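Local atomic coordinates of protein toll (Drosophila melanogaster, PDB entry 4LXR), a protein that serves as the cell-surface receptor for cleaved Spätzle C-106, switching on Toll signalling in antifungal immunity and in dorsal-ventral patterning of the embryo. Residues N523-H528 with S558-L563; W465-L470 with A491-N496; M185-F190 with K211-G216. All blocks are in the same frame, centred on the assembly; numbering follows the deposited sequence.

Contact 1. Residues N523-H528 with S558-L563; sequences NNNLVH and SRQFKL
V527 and H528 pair in parallel with F561 and K562, their strands joined by two backbone hydrogen bonds, V527 N to Q560 O at 3.1 Å and K562 N to V527 O at 2.9 Å. The CA hydrogen of L526 is also directed at Q560 O, so that carbonyl receives two contacts from successive residues. On the side of the strands that carries H528 and K562, the lysine is extended through its first three torsions, with CG anti to the backbone N (chi1 168°), and its methylenes run past the imidazole; CD lies 3.6 Å from H528 CE1, meeting the ring obliquely. L526 flanks the lysine stem, its CD1 4.1 Å from K562 CB. The imidazole of H528 also stacks with that of H499 in the preceding strand. This is the C-terminal end of the row of parallel strands in the first, larger leucine-rich-repeat solenoid of the Toll ectodomain, where the strand 561-564, part of the first LRRCT cap, follows strand 527-530. The opposite side of the strands carries the buried V527 and F561: F561 CB sits 3.3 Å from V527 O, while its ring leads off toward L490 and has S558 C above one face, toward the rim. Ahead of the paired strands, the side chain of Q560 reaches across the loop 523-525. Its CG lies 3.6 Å from N525 OD1 and its CD 3.4 Å from N523 O, the amide planes of N525 and Q560 being only 12° apart. N525 ND2 bonds back to F492 O. An alanine in place of Q560 would probably open a gap beside N525 OD1, leaving the backbone at N523 without its packing partner and freer to move.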
loop_
_atom_site.group_PDB
_atom_site.type_symbol
_atom_site.label_atom_id
_atom_site.label_comp_id
_atom_site.label_asym_id
_atom_site.label_seq_id
_atom_site.Cartn_x
_atom_site.Cartn_y
_atom_site.Cartn_z
ATOM N N ASN A 523 -29.161 -2.638 -13.825
ATOM C CA ASN A 523 -29.371 -1.284 -13.327
ATOM C C ASN A 523 -29.658 -1.280 -11.826
ATOM O O ASN A 523 -30.435 -0.462 -11.332
ATOM C CB ASN A 523 -30.511 -0.603 -14.095
ATOM C CG ASN A 523 -30.430 0.915 -14.041
ATOM O OD1 ASN A 523 -31.272 1.575 -13.427
ATOM N ND2 ASN A 523 -29.406 1.476 -14.679
ATOM N N ASN A 524 -29.021 -2.197 -11.104
ATOM C CA ASN A 524 -29.257 -2.340 -9.672
ATOM C C ASN A 524 -27.981 -2.684 -8.907
ATOM O O ASN A 524 -27.989 -3.510 -7.993
ATOM C CB ASN A 524 -30.338 -3.394 -9.419
ATOM C CG ASN A 524 -30.915 -3.317 -8.019
ATOM O OD1 ASN A 524 -30.652 -4.177 -7.178
ATOM N ND2 ASN A 524 -31.699 -2.275 -7.760
ATOM N N ASN A 525 -26.883 -2.042 -9.291
ATOM C CA ASN A 525 -25.591 -2.273 -8.656
ATOM C C ASN A 525 -25.242 -1.171 -7.658
ATOM O O ASN A 525 -26.016 -0.232 -7.462
ATOM C CB ASN A 525 -24.496 -2.384 -9.722
ATOM C CG ASN A 525 -24.402 -1.142 -10.600
ATOM O OD1 ASN A 525 -25.359 -0.369 -10.713
ATOM N ND2 ASN A 525 -23.247 -0.948 -11.229
ATOM N N LEU A 526 -24.082 -1.291 -7.020
ATOM C CA LEU A 526 -23.561 -0.198 -6.207
ATOM C C LEU A 526 -22.084 0.060 -6.496
ATOM O O LEU A 526 -21.228 -0.800 -6.265
ATOM C CB LEU A 526 -23.777 -0.451 -4.716
ATOM C CG LEU A 526 -23.168 0.632 -3.816
ATOM C CD1 LEU A 526 -23.695 1.999 -4.184
ATOM C CD2 LEU A 526 -23.445 0.335 -2.355
ATOM N N VAL A 527 -21.800 1.259 -6.996
ATOM C CA VAL A 527 -20.448 1.665 -7.351
ATOM C C VAL A 527 -19.971 2.798 -6.455
ATOM O O VAL A 527 -20.651 3.805 -6.324
ATOM C CB VAL A 527 -20.401 2.161 -8.802
ATOM C CG1 VAL A 527 -18.962 2.451 -9.223
ATOM C CG2 VAL A 527 -21.045 1.134 -9.727
ATOM N N HIS A 528 -18.804 2.634 -5.840
ATOM C CA HIS A 528 -18.193 3.710 -5.060
ATOM C C HIS A 528 -17.316 4.569 -5.954
ATOM O O HIS A 528 -16.581 4.051 -6.793
ATOM C CB HIS A 528 -17.347 3.150 -3.916
ATOM C CG HIS A 528 -18.122 2.334 -2.929
ATOM N ND1 HIS A 528 -18.475 2.810 -1.682
ATOM C CD2 HIS A 528 -18.608 1.072 -2.999
ATOM C CE1 HIS A 528 -19.151 1.880 -1.033
ATOM N NE2 HIS A 528 -19.245 0.816 -1.809
ATOM N N SER A 558 -29.079 8.308 -8.255
ATOM C CA SER A 558 -28.343 8.641 -7.033
ATOM C C SER A 558 -27.966 7.449 -6.154
ATOM O O SER A 558 -26.949 7.482 -5.453
ATOM C CB SER A 558 -29.169 9.605 -6.196
ATOM O OG SER A 558 -30.330 8.961 -5.693
ATOM N N ARG A 559 -28.799 6.413 -6.175
ATOM C CA ARG A 559 -28.634 5.284 -5.271
ATOM C C ARG A 559 -27.938 4.108 -5.954
ATOM O O ARG A 559 -27.740 3.055 -5.350
ATOM C CB ARG A 559 -29.989 4.851 -4.707
ATOM C CG ARG A 559 -29.902 4.137 -3.365
ATOM C CD ARG A 559 -29.384 5.070 -2.281
ATOM N NE ARG A 559 -30.454 5.863 -1.681
ATOM C CZ ARG A 559 -30.263 6.832 -0.791
ATOM N NH1 ARG A 559 -29.034 7.141 -0.398
ATOM N NH2 ARG A 559 -31.301 7.493 -0.297
ATOM N N GLN A 560 -27.572 4.290 -7.220
ATOM C CA GLN A 560 -26.751 3.305 -7.914
ATOM C C GLN A 560 -25.285 3.487 -7.526
ATOM O O GLN A 560 -24.488 2.562 -7.633
ATOM C CB GLN A 560 -26.927 3.393 -9.436
ATOM C CG GLN A 560 -27.704 2.223 -10.057
ATOM C CD GLN A 560 -29.196 2.238 -9.718
ATOM O OE1 GLN A 560 -29.963 3.039 -10.262
ATOM N NE2 GLN A 560 -29.611 1.343 -8.824
ATOM N N PHE A 561 -24.935 4.681 -7.062
ATOM C CA PHE A 561 -23.562 4.942 -6.640
ATOM C C PHE A 561 -23.469 5.551 -5.243
ATOM O O PHE A 561 -24.456 6.032 -4.694
ATOM C CB PHE A 561 -22.829 5.835 -7.652
ATOM C CG PHE A 561 -23.570 7.102 -8.006
ATOM C CD1 PHE A 561 -23.816 8.080 -7.048
ATOM C CD2 PHE A 561 -23.991 7.329 -9.312
ATOM C CE1 PHE A 561 -24.488 9.245 -7.379
ATOM C CE2 PHE A 561 -24.655 8.489 -9.652
ATOM C CZ PHE A 561 -24.909 9.453 -8.682
ATOM N N LYS A 562 -22.261 5.527 -4.692
ATOM C CA LYS A 562 -21.947 6.159 -3.420
ATOM C C LYS A 562 -20.677 6.989 -3.591
ATOM O O LYS A 562 -19.584 6.446 -3.817
ATOM C CB LYS A 562 -21.755 5.101 -2.331
ATOM C CG LYS A 562 -21.158 5.635 -1.038
ATOM C CD LYS A 562 -21.263 4.602 0.076
ATOM C CE LYS A 562 -20.578 5.078 1.344
ATOM N NZ LYS A 562 -21.054 6.425 1.755
ATOM N N LEU A 563 -20.827 8.309 -3.496
ATOM C CA LEU A 563 -19.724 9.229 -3.740
ATOM C C LEU A 563 -19.006 9.569 -2.448
ATOM O O LEU A 563 -19.642 9.832 -1.427
ATOM C CB LEU A 563 -20.239 10.516 -4.384
ATOM C CG LEU A 563 -21.200 10.314 -5.550
ATOM C CD1 LEU A 563 -21.745 11.651 -6.016
ATOM C CD2 LEU A 563 -20.490 9.595 -6.677
#

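Contact 2. Residues W465-L470 with A491-N496; sequences WKNTML and AFLSQN
Successive turns of the leucine-rich-repeat solenoid meet here away from its strands, where K466 and L470, in and after the short helix 463-467, receive the loop 491-496 that leads from LRR 14 toward the next strand. L493 N donates to K466 O at 2.8 Å. Four residues after K466, L470 O accepts from Q495 N in a longer bond of 3.3 Å. K466 makes a CH-pi contact with F492: its CG lies over one face of the ring, 4.1 Å from the centroid. CG stands anti to the carbonyl carbon (chi1 -67°), and the ammonium at the far end of the chain bonds to E488 O. The edge of the same ring faces W465 O, 3.6 Å from CD1. L493 turns toward the helix, with CD2 3.3 Å from N467 OD1, and its CB is 4.1 Å from CD1 of L470, whose side chain lies alongside. N467 ND2 bonds to N463 OD1. S494 CB packs against M469 O. The two hydrogen bonds across the contact run main chain to main chain and so do not depend on which side chains stand there, while S494 OG adds a side-chain bond to L472 O and K466 and F492 supply the apolar contact.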
loop_
_atom_site.group_PDB
_atom_site.type_symbol
_atom_site.label_atom_id
_atom_site.label_comp_id
_atom_site.label_asym_id
_atom_site.label_seq_id
_atom_site.Cartn_x
_atom_site.Cartn_y
_atom_site.Cartn_z
ATOM N N TRP A 465 -15.770 1.079 -20.165
ATOM C CA TRP A 465 -15.484 0.983 -18.729
ATOM C C TRP A 465 -16.788 0.935 -17.945
ATOM O O TRP A 465 -16.860 0.339 -16.867
ATOM C CB TRP A 465 -14.616 2.152 -18.237
ATOM C CG TRP A 465 -13.293 2.308 -18.955
ATOM C CD1 TRP A 465 -12.680 1.391 -19.758
ATOM C CD2 TRP A 465 -12.436 3.459 -18.934
ATOM N NE1 TRP A 465 -11.500 1.902 -20.246
ATOM C CE2 TRP A 465 -11.327 3.169 -19.752
ATOM C CE3 TRP A 465 -12.503 4.707 -18.308
ATOM C CZ2 TRP A 465 -10.292 4.083 -19.962
ATOM C CZ3 TRP A 465 -11.479 5.619 -18.523
ATOM C CH2 TRP A 465 -10.386 5.300 -19.338
ATOM N N LYS A 466 -17.825 1.562 -18.493
ATOM C CA LYS A 466 -19.114 1.619 -17.813
ATOM C C LYS A 466 -20.003 0.445 -18.197
ATOM O O LYS A 466 -20.746 -0.080 -17.367
ATOM C CB LYS A 466 -19.851 2.924 -18.149
ATOM C CG LYS A 466 -19.224 4.201 -17.609
ATOM C CD LYS A 466 -20.060 5.416 -18.014
ATOM C CE LYS A 466 -20.132 5.528 -19.535
ATOM N NZ LYS A 466 -20.721 6.792 -20.021
ATOM N N ASN A 467 -19.943 0.047 -19.463
ATOM C CA ASN A 467 -20.979 -0.820 -20.014
ATOM C C ASN A 467 -20.505 -2.180 -20.503
ATOM O O ASN A 467 -21.318 -3.083 -20.696
ATOM C CB ASN A 467 -21.720 -0.097 -21.138
ATOM C CG ASN A 467 -22.401 1.168 -20.658
ATOM O OD1 ASN A 467 -23.077 1.171 -19.626
ATOM N ND2 ASN A 467 -22.219 2.256 -21.401
ATOM N N THR A 468 -19.199 -2.335 -20.691
ATOM C CA THR A 468 -18.679 -3.583 -21.230
ATOM C C THR A 468 -17.970 -4.381 -20.142
ATOM O O THR A 468 -18.032 -5.601 -20.118
ATOM C CB THR A 468 -17.729 -3.331 -22.422
ATOM O OG1 THR A 468 -18.391 -2.529 -23.406
ATOM C CG2 THR A 468 -17.300 -4.644 -23.059
ATOM N N MET A 469 -17.306 -3.686 -19.228
ATOM C CA MET A 469 -16.585 -4.355 -18.154
ATOM C C MET A 469 -17.498 -4.578 -16.968
ATOM O O MET A 469 -17.504 -3.796 -16.013
ATOM C CB MET A 469 -15.364 -3.541 -17.744
ATOM C CG MET A 469 -14.418 -3.312 -18.893
ATOM S SD MET A 469 -13.001 -2.315 -18.434
ATOM C CE MET A 469 -12.118 -2.279 -20.004
ATOM N N LEU A 470 -18.264 -5.660 -17.030
ATOM C CA LEU A 470 -19.308 -5.907 -16.047
ATOM C C LEU A 470 -18.749 -6.543 -14.780
ATOM O O LEU A 470 -19.458 -6.687 -13.783
ATOM C CB LEU A 470 -20.405 -6.779 -16.656
ATOM C CG LEU A 470 -21.635 -6.046 -17.203
ATOM C CD1 LEU A 470 -21.276 -4.689 -17.784
ATOM C CD2 LEU A 470 -22.327 -6.908 -18.248
ATOM N N ALA A 491 -22.259 6.329 -14.420
ATOM C CA ALA A 491 -23.166 5.203 -14.639
ATOM C C ALA A 491 -22.462 3.885 -14.981
ATOM O O ALA A 491 -22.673 3.328 -16.062
ATOM C CB ALA A 491 -24.212 5.552 -15.700
ATOM N N PHE A 492 -21.645 3.385 -14.053
ATOM C CA PHE A 492 -20.928 2.120 -14.250
ATOM C C PHE A 492 -21.863 0.946 -13.944
ATOM O O PHE A 492 -22.535 0.945 -12.916
ATOM C CB PHE A 492 -19.693 2.035 -13.342
ATOM C CG PHE A 492 -18.675 3.119 -13.571
ATOM C CD1 PHE A 492 -17.642 2.940 -14.485
ATOM C CD2 PHE A 492 -18.732 4.308 -12.861
ATOM C CE1 PHE A 492 -16.697 3.935 -14.695
ATOM C CE2 PHE A 492 -17.783 5.312 -13.070
ATOM C CZ PHE A 492 -16.761 5.117 -13.987
ATOM N N LEU A 493 -21.882 -0.059 -14.816
ATOM C CA LEU A 493 -22.841 -1.161 -14.698
ATOM C C LEU A 493 -22.286 -2.408 -14.000
ATOM O O LEU A 493 -22.997 -3.401 -13.833
ATOM C CB LEU A 493 -23.381 -1.547 -16.079
ATOM C CG LEU A 493 -24.663 -0.880 -16.591
ATOM C CD1 LEU A 493 -24.705 0.610 -16.272
ATOM C CD2 LEU A 493 -24.796 -1.119 -18.088
ATOM N N SER A 494 -21.026 -2.362 -13.585
ATOM C CA SER A 494 -20.409 -3.527 -12.949
ATOM C C SER A 494 -21.056 -3.931 -11.613
ATOM O O SER A 494 -21.358 -3.088 -10.765
ATOM C CB SER A 494 -18.906 -3.318 -12.764
ATOM O OG SER A 494 -18.366 -4.368 -11.983
ATOM N N GLN A 495 -21.236 -5.235 -11.428
ATOM C CA GLN A 495 -21.898 -5.764 -10.241
ATOM C C GLN A 495 -20.912 -6.438 -9.293
ATOM O O GLN A 495 -21.305 -7.238 -8.444
ATOM C CB GLN A 495 -22.993 -6.755 -10.651
ATOM C CG GLN A 495 -24.313 -6.108 -11.061
ATOM C CD GLN A 495 -25.288 -5.996 -9.897
ATOM O OE1 GLN A 495 -24.957 -5.455 -8.841
ATOM N NE2 GLN A 495 -26.495 -6.525 -10.082
ATOM N N ASN A 496 -19.636 -6.097 -9.444
ATOM C CA ASN A 496 -18.548 -6.727 -8.702
ATOM C C ASN A 496 -17.838 -5.724 -7.787
ATOM O O ASN A 496 -16.619 -5.622 -7.796
ATOM C CB ASN A 496 -17.555 -7.347 -9.691
ATOM C CG ASN A 496 -16.491 -8.207 -9.014
ATOM O OD1 ASN A 496 -16.705 -8.753 -7.929
ATOM N ND2 ASN A 496 -15.332 -8.323 -9.659
#

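Contact 3. Residues M185-F190 with K211-G216; sequences MPRGIF and KHDFEG
The guanidinium of R187 lies between H212 and D213: H212 CD2 stands over one face, 3.1 Å from NH1, and D213 OD1 over the other. A water sits above the centre of the aspartate side, and D213 N reaches the edge in plane. R187 NH1 and D213 OD1 form a salt bridge, although their modelled 2.4 Å is too short to be trusted. The ring of F190 presents its edge to D213 O, 3.3 Å from CE2, while I189 CG1 covers one face. M185 CB packs against D213 CG, and a bend at chi3 (62°) sets its CE 3.4 Å from F214 CE1. Three waters complete the join. One spans M185 N and D213 OD2, another links M185 O to D213 OD1 at 2.7 and 2.8 Å, and the third donates to both P186 O and D213 O; the first two tie the carboxylate to the facing backbone, the third joins backbone to backbone, and D213 OD2 is also held by T210 N. The two segments are loops of LRR 2 and LRR 3, following strands 174-176 and 198-200, with the 3-10 turn 211-213 supplying H212 and D213; M185 continues inward onto L201 and L209, and I189 onto F166.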
loop_
_atom_site.group_PDB
_atom_site.type_symbol
_atom_site.label_atom_id
_atom_site.label_comp_id
_atom_site.label_asym_id
_atom_site.label_seq_id
_atom_site.Cartn_x
_atom_site.Cartn_y
_atom_site.Cartn_z
ATOM N N MET A 185 38.508 -25.636 -1.069
ATOM C CA MET A 185 37.768 -26.862 -0.815
ATOM C C MET A 185 38.697 -27.912 -0.208
ATOM O O MET A 185 39.769 -28.182 -0.743
ATOM C CB MET A 185 37.175 -27.409 -2.115
ATOM C CG MET A 185 36.103 -28.467 -1.892
ATOM S SD MET A 185 34.592 -27.690 -1.285
ATOM C CE MET A 185 34.230 -26.636 -2.683
ATOM N N PRO A 186 38.289 -28.509 0.917
ATOM C CA PRO A 186 39.024 -29.662 1.458
ATOM C C PRO A 186 39.078 -30.773 0.414
ATOM O O PRO A 186 38.100 -30.987 -0.290
ATOM C CB PRO A 186 38.171 -30.089 2.663
ATOM C CG PRO A 186 37.427 -28.860 3.045
ATOM C CD PRO A 186 37.125 -28.155 1.743
ATOM N N ARG A 187 40.209 -31.458 0.300
ATOM C CA ARG A 187 40.374 -32.462 -0.739
ATOM C C ARG A 187 39.896 -33.838 -0.308
ATOM O O ARG A 187 39.981 -34.194 0.870
ATOM C CB ARG A 187 41.838 -32.549 -1.172
ATOM C CG ARG A 187 42.337 -31.329 -1.922
ATOM C CD ARG A 187 41.563 -31.083 -3.211
ATOM N NE ARG A 187 42.323 -30.222 -4.117
ATOM C CZ ARG A 187 41.849 -29.714 -5.251
ATOM N NH1 ARG A 187 40.608 -29.970 -5.621
ATOM N NH2 ARG A 187 42.615 -28.942 -6.014
ATOM N N GLY A 188 39.418 -34.609 -1.285
ATOM C CA GLY A 188 39.009 -35.990 -1.091
ATOM C C GLY A 188 37.961 -36.236 -0.009
ATOM O O GLY A 188 38.041 -37.228 0.711
ATOM N N ILE A 189 36.979 -35.353 0.114
ATOM C CA ILE A 189 35.983 -35.514 1.177
ATOM C C ILE A 189 34.681 -36.164 0.708
ATOM O O ILE A 189 34.011 -36.860 1.471
ATOM C CB ILE A 189 35.659 -34.173 1.880
ATOM C CG1 ILE A 189 34.951 -33.212 0.923
ATOM C CG2 ILE A 189 36.932 -33.551 2.455
ATOM C CD1 ILE A 189 34.625 -31.867 1.555
ATOM N N PHE A 190 34.337 -35.955 -0.555
ATOM C CA PHE A 190 33.042 -36.394 -1.065
ATOM C C PHE A 190 32.850 -37.917 -1.089
ATOM O O PHE A 190 31.729 -38.419 -0.934
ATOM C CB PHE A 190 32.801 -35.779 -2.429
ATOM C CG PHE A 190 32.675 -34.289 -2.392
ATOM C CD1 PHE A 190 31.534 -33.690 -1.869
ATOM C CD2 PHE A 190 33.693 -33.484 -2.871
ATOM C CE1 PHE A 190 31.419 -32.319 -1.836
ATOM C CE2 PHE A 190 33.592 -32.118 -2.836
ATOM C CZ PHE A 190 32.442 -31.529 -2.319
ATOM N N LYS A 211 37.703 -27.681 -11.147
ATOM C CA LYS A 211 36.961 -28.916 -11.390
ATOM C C LYS A 211 37.297 -30.016 -10.383
ATOM O O LYS A 211 36.405 -30.658 -9.828
ATOM C CB LYS A 211 37.222 -29.367 -12.830
ATOM C CG LYS A 211 36.920 -30.807 -13.152
ATOM C CD LYS A 211 37.242 -31.073 -14.633
ATOM C CE LYS A 211 37.263 -32.567 -14.951
ATOM N NZ LYS A 211 37.274 -32.859 -16.421
ATOM N N HIS A 212 38.578 -30.191 -10.103
ATOM C CA HIS A 212 39.027 -31.222 -9.176
ATOM C C HIS A 212 38.455 -31.071 -7.767
ATOM O O HIS A 212 38.392 -32.049 -7.013
ATOM C CB HIS A 212 40.564 -31.254 -9.116
ATOM C CG HIS A 212 41.117 -32.395 -8.314
ATOM N ND1 HIS A 212 41.011 -33.711 -8.716
ATOM C CD2 HIS A 212 41.780 -32.416 -7.133
ATOM C CE1 HIS A 212 41.589 -34.490 -7.818
ATOM N NE2 HIS A 212 42.063 -33.730 -6.848
ATOM N N ASP A 213 38.041 -29.857 -7.408
ATOM C CA ASP A 213 37.495 -29.598 -6.082
ATOM C C ASP A 213 36.229 -30.429 -5.825
ATOM O O ASP A 213 35.922 -30.785 -4.679
ATOM C CB ASP A 213 37.209 -28.094 -5.875
ATOM C CG ASP A 213 38.472 -27.275 -5.584
ATOM O OD1 ASP A 213 39.492 -27.861 -5.171
ATOM O OD2 ASP A 213 38.437 -26.032 -5.748
ATOM N N PHE A 214 35.504 -30.757 -6.889
ATOM C CA PHE A 214 34.247 -31.482 -6.726
ATOM C C PHE A 214 34.327 -32.920 -7.229
ATOM O O PHE A 214 33.308 -33.550 -7.505
ATOM C CB PHE A 214 33.099 -30.734 -7.411
ATOM C CG PHE A 214 32.961 -29.312 -6.954
ATOM C CD1 PHE A 214 32.429 -29.023 -5.714
ATOM C CD2 PHE A 214 33.386 -28.271 -7.757
ATOM C CE1 PHE A 214 32.315 -27.713 -5.288
ATOM C CE2 PHE A 214 33.261 -26.957 -7.336
ATOM C CZ PHE A 214 32.739 -26.681 -6.103
ATOM N N GLU A 215 35.540 -33.447 -7.333
ATOM C CA GLU A 215 35.714 -34.847 -7.725
ATOM C C GLU A 215 34.995 -35.804 -6.767
ATOM O O GLU A 215 35.203 -35.776 -5.551
ATOM C CB GLU A 215 37.199 -35.193 -7.810
ATOM C CG GLU A 215 37.486 -36.659 -7.853
ATOM C CD GLU A 215 38.969 -36.934 -7.760
ATOM O OE1 GLU A 215 39.431 -37.333 -6.668
ATOM O OE2 GLU A 215 39.671 -36.734 -8.775
ATOM N N GLY A 216 34.143 -36.652 -7.322
ATOM C CA GLY A 216 33.387 -37.579 -6.501
ATOM C C GLY A 216 32.045 -37.045 -6.014
ATOM O O GLY A 216 31.304 -37.754 -5.348
HETATM O O HOH W 1 39.299 -24.653 -3.736
HETATM O O HOH W 2 41.067 -27.397 -2.949
HETATM O O HOH W 3 37.196 -32.180 -2.620
#

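Contacts 1 and 2 are neighbours, their centres 11 Å apart, and they touch through N525: N525 ND2 of contact 1 lies 2.6 Å from F492 O and 2.9 Å from S494 O of contact 2, both probable hydrogen bonds. The loop between two repeats is thus tied to the approach to the following strand. Contact 3 stands well apart, its centre 65 Å from that of contact 2 and 71 Å from that of contact 1, nearer the N-terminus. Contacts 2 and 3 both join non-strand parts of consecutive repeats, whereas contact 1 pairs strands. The side chain of H528 is about 7 Å from a NAG of an N-linked glycan, which marks no binding pocket.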